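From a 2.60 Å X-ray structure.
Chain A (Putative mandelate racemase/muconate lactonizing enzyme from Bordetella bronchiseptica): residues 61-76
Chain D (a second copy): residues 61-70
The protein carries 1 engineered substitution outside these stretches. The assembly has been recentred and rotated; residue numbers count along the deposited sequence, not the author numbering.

Chain A, residues 61-76: FPACGAEHRARLVETV
Chain D (61-70) FPACGAEHRA

Two copies of one segment meet through helices that run nearly antiparallel, 167° between their N-to-C directions and 9.1 Å apart at closest approach, in a register marked by His68(A) and His68(D), whose CA atoms lie 5.7 Å apart. Phe61(D), phi/psi -141/146, stays out of reach and leads through a cis peptide bond into Pro62(D). Pro62(D), phi/psi -74/-174 with a C-gamma-endo ring, has its CA-to-CB bond toward chain A and offers CG to two partners: Leu72(A) CD2 at 3.8 Å, reached by an m,t rotamer, and the edge of the His68(A) ring, CE1 to CG 3.9 Å.

A type I turn from Pro62(D) to Gly65(D) follows, with Ala63(D) at -65/-28 and Cys64(D) at -98/1. Cys64(D), chi1 p, drops its sulfur among the side chains of chain A's helix: SG lies 3.6 Å from Arg71(A) CB, 3.6 Å from Thr75(A) OG1 and 4.1 Å from Leu72(A) CD2. Arg71(A) is m,m,m; Thr75(A), chi1 p, gives its OG1 proton to Arg71(A) O at 2.9 Å.

Gly65(D), -72/-10, brings its CA within 3.5 Å of His68(A) CE1. An ideal CB here would sit 2.6 Å from Arg69(D) NH1, a clash, so the bare backbone leaves room for that guanidinium.

From Ala66(D), which faces away, the backbone is helical, near -60/-45; Glu67(D) makes no contact. His68(D), chi1 t and chi2 52°, forms an offset stack with His68(A), t and 59°: centroids 4.6 Å apart, planes at 9°. His68(D) CE1 lies 3.7 Å from Gly65(A) CA and 3.9 Å from Pro62(A) CG. The rule is reciprocal: the histidines stack while each CE1 rests against the other copy's glycine and proline.

Arg69(D), m,t,t with chi4 74°, leaves its CB pointing away but curls back, NH1 donating to Gly65(D) O at 3.3 Å. Ala70(D), out of reach, continues the helix, its N hydrogen-bonded to Ala66(D) O at 3.1 Å.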

# COMPACT_ATOMS: atom_id res chain seq x y z
N PHE A 61 10.75 -2.66 5.20
CA PHE A 61 10.19 -3.60 4.23
C PHE A 61 9.26 -2.88 3.25
O PHE A 61 8.64 -1.87 3.60
CB PHE A 61 9.40 -4.71 4.94
CG PHE A 61 10.18 -5.42 6.01
CD1 PHE A 61 10.02 -5.06 7.35
CD2 PHE A 61 11.07 -6.44 5.68
CE1 PHE A 61 10.75 -5.71 8.36
CE2 PHE A 61 11.80 -7.10 6.68
CZ PHE A 61 11.64 -6.74 8.02
N PRO A 62 9.19 -3.36 2.00
CA PRO A 62 9.96 -4.52 1.52
C PRO A 62 11.40 -4.05 1.36
O PRO A 62 11.67 -2.86 1.48
CB PRO A 62 9.29 -4.85 0.19
CG PRO A 62 8.88 -3.49 -0.31
CD PRO A 62 8.29 -2.86 0.94
N ALA A 63 12.33 -4.96 1.08
CA ALA A 63 13.73 -4.56 0.92
C ALA A 63 13.91 -3.48 -0.16
O ALA A 63 14.79 -2.63 -0.05
CB ALA A 63 14.59 -5.76 0.60
N CYS A 64 13.07 -3.50 -1.19
CA CYS A 64 13.17 -2.53 -2.28
C CYS A 64 12.34 -1.25 -2.12
O CYS A 64 12.38 -0.36 -2.99
CB CYS A 64 12.75 -3.19 -3.58
SG CYS A 64 10.99 -3.57 -3.57
N GLY A 65 11.58 -1.14 -1.04
CA GLY A 65 10.72 0.01 -0.84
C GLY A 65 11.25 1.41 -0.56
O GLY A 65 10.48 2.35 -0.65
N ALA A 66 12.54 1.56 -0.25
CA ALA A 66 13.10 2.87 0.09
C ALA A 66 13.04 3.95 -0.99
O ALA A 66 12.68 5.09 -0.72
CB ALA A 66 14.54 2.71 0.58
N GLU A 67 13.41 3.60 -2.22
CA GLU A 67 13.40 4.57 -3.32
C GLU A 67 11.98 5.11 -3.58
O GLU A 67 11.78 6.31 -3.75
CB GLU A 67 13.95 3.92 -4.59
CG GLU A 67 15.46 3.64 -4.61
CD GLU A 67 15.91 2.53 -3.67
OE1 GLU A 67 15.05 1.73 -3.24
OE2 GLU A 67 17.13 2.43 -3.38
N HIS A 68 11.01 4.21 -3.61
CA HIS A 68 9.64 4.60 -3.87
C HIS A 68 9.17 5.64 -2.84
O HIS A 68 8.50 6.62 -3.18
CB HIS A 68 8.72 3.37 -3.81
CG HIS A 68 7.29 3.68 -4.08
ND1 HIS A 68 6.86 4.25 -5.26
CD2 HIS A 68 6.18 3.53 -3.32
CE1 HIS A 68 5.55 4.44 -5.21
NE2 HIS A 68 5.12 4.01 -4.04
N ARG A 69 9.53 5.41 -1.58
CA ARG A 69 9.12 6.30 -0.51
C ARG A 69 9.76 7.67 -0.64
O ARG A 69 9.11 8.68 -0.38
CB ARG A 69 9.44 5.65 0.83
CG ARG A 69 8.52 4.47 1.11
CD ARG A 69 9.03 3.57 2.22
NE ARG A 69 7.97 2.68 2.67
CZ ARG A 69 7.39 1.76 1.91
NH1 ARG A 69 7.75 1.61 0.64
NH2 ARG A 69 6.41 1.02 2.41
N ALA A 70 11.02 7.71 -1.04
CA ALA A 70 11.71 8.98 -1.23
C ALA A 70 11.05 9.69 -2.40
O ALA A 70 10.86 10.90 -2.37
CB ALA A 70 13.18 8.75 -1.49
N ARG A 71 10.69 8.94 -3.45
CA ARG A 71 10.03 9.54 -4.60
C ARG A 71 8.70 10.15 -4.18
O ARG A 71 8.36 11.26 -4.58
CB ARG A 71 9.78 8.51 -5.71
CG ARG A 71 11.01 8.12 -6.51
CD ARG A 71 11.67 9.34 -7.17
NE ARG A 71 11.01 9.80 -8.40
CZ ARG A 71 11.24 10.98 -8.98
NH1 ARG A 71 12.12 11.84 -8.45
NH2 ARG A 71 10.61 11.30 -10.11
N LEU A 72 7.94 9.41 -3.37
CA LEU A 72 6.65 9.91 -2.90
C LEU A 72 6.80 11.26 -2.21
O LEU A 72 6.00 12.18 -2.43
CB LEU A 72 6.00 8.93 -1.92
CG LEU A 72 5.28 7.72 -2.54
CD1 LEU A 72 4.66 6.89 -1.44
CD2 LEU A 72 4.22 8.19 -3.52
N VAL A 73 7.83 11.37 -1.37
CA VAL A 73 8.09 12.60 -0.64
C VAL A 73 8.39 13.77 -1.57
O VAL A 73 7.86 14.87 -1.39
CB VAL A 73 9.27 12.43 0.35
CG1 VAL A 73 9.71 13.78 0.91
CG2 VAL A 73 8.85 11.51 1.48
N GLU A 74 9.23 13.54 -2.57
CA GLU A 74 9.59 14.60 -3.51
C GLU A 74 8.57 14.88 -4.62
O GLU A 74 8.39 16.03 -5.01
CB GLU A 74 10.97 14.31 -4.12
CG GLU A 74 12.10 14.24 -3.09
CD GLU A 74 13.50 14.04 -3.70
OE1 GLU A 74 13.66 13.14 -4.55
OE2 GLU A 74 14.43 14.78 -3.30
N THR A 75 7.88 13.86 -5.11
CA THR A 75 6.91 14.08 -6.19
C THR A 75 5.45 14.29 -5.77
O THR A 75 4.67 14.85 -6.54
CB THR A 75 6.92 12.92 -7.22
OG1 THR A 75 6.37 11.74 -6.63
CG2 THR A 75 8.34 12.63 -7.68
N VAL A 76 5.07 13.87 -4.57
CA VAL A 76 3.69 14.02 -4.14
C VAL A 76 3.46 14.89 -2.92
O VAL A 76 2.61 15.78 -2.93
CB VAL A 76 3.06 12.64 -3.89
CG1 VAL A 76 1.74 12.77 -3.15
CG2 VAL A 76 2.87 11.93 -5.22
N PHE D 61 -0.85 5.23 -11.11
CA PHE D 61 -0.62 6.08 -9.96
C PHE D 61 0.08 5.32 -8.84
O PHE D 61 -0.12 4.11 -8.67
CB PHE D 61 -1.95 6.65 -9.43
CG PHE D 61 -2.78 7.36 -10.46
CD1 PHE D 61 -3.61 6.65 -11.32
CD2 PHE D 61 -2.72 8.76 -10.59
CE1 PHE D 61 -4.38 7.31 -12.29
CE2 PHE D 61 -3.48 9.43 -11.55
CZ PHE D 61 -4.32 8.70 -12.41
N PRO D 62 0.95 6.00 -8.08
CA PRO D 62 1.22 7.42 -8.32
C PRO D 62 2.08 7.51 -9.59
O PRO D 62 2.31 6.49 -10.25
CB PRO D 62 1.96 7.85 -7.06
CG PRO D 62 2.71 6.62 -6.68
CD PRO D 62 1.70 5.52 -6.90
N ALA D 63 2.55 8.70 -9.94
CA ALA D 63 3.35 8.83 -11.14
C ALA D 63 4.69 8.08 -11.04
O ALA D 63 5.22 7.61 -12.05
CB ALA D 63 3.59 10.29 -11.44
N CYS D 64 5.21 7.93 -9.83
CA CYS D 64 6.50 7.26 -9.61
C CYS D 64 6.44 5.79 -9.19
O CYS D 64 7.48 5.16 -8.98
CB CYS D 64 7.28 8.04 -8.56
SG CYS D 64 6.41 8.17 -6.96
N GLY D 65 5.24 5.24 -9.08
CA GLY D 65 5.11 3.86 -8.65
C GLY D 65 5.51 2.72 -9.58
O GLY D 65 5.59 1.57 -9.14
N ALA D 66 5.77 3.02 -10.85
CA ALA D 66 6.13 2.00 -11.82
C ALA D 66 7.39 1.23 -11.43
O ALA D 66 7.39 -0.01 -11.42
CB ALA D 66 6.29 2.61 -13.19
N GLU D 67 8.46 1.94 -11.11
CA GLU D 67 9.71 1.30 -10.74
C GLU D 67 9.54 0.40 -9.51
O GLU D 67 10.07 -0.72 -9.47
CB GLU D 67 10.79 2.35 -10.46
CG GLU D 67 11.28 3.13 -11.68
CD GLU D 67 10.22 4.05 -12.29
OE1 GLU D 67 9.36 4.59 -11.54
OE2 GLU D 67 10.26 4.26 -13.53
N HIS D 68 8.82 0.89 -8.51
CA HIS D 68 8.60 0.12 -7.29
C HIS D 68 7.88 -1.19 -7.58
O HIS D 68 8.29 -2.25 -7.11
CB HIS D 68 7.81 0.95 -6.27
CG HIS D 68 7.54 0.23 -4.99
ND1 HIS D 68 8.54 -0.38 -4.26
CD2 HIS D 68 6.39 -0.02 -4.33
CE1 HIS D 68 8.01 -0.98 -3.20
NE2 HIS D 68 6.71 -0.77 -3.22
N ARG D 69 6.80 -1.13 -8.36
CA ARG D 69 6.05 -2.32 -8.70
C ARG D 69 6.92 -3.34 -9.44
O ARG D 69 6.85 -4.55 -9.18
CB ARG D 69 4.81 -1.93 -9.52
CG ARG D 69 3.71 -1.35 -8.63
CD ARG D 69 2.80 -0.35 -9.33
NE ARG D 69 1.70 0.06 -8.47
CZ ARG D 69 1.81 0.89 -7.43
NH1 ARG D 69 2.99 1.44 -7.13
NH2 ARG D 69 0.75 1.16 -6.68
N ALA D 70 7.76 -2.86 -10.35
CA ALA D 70 8.65 -3.75 -11.09
C ALA D 70 9.69 -4.37 -10.14
O ALA D 70 10.11 -5.52 -10.32
CB ALA D 70 9.34 -2.98 -12.21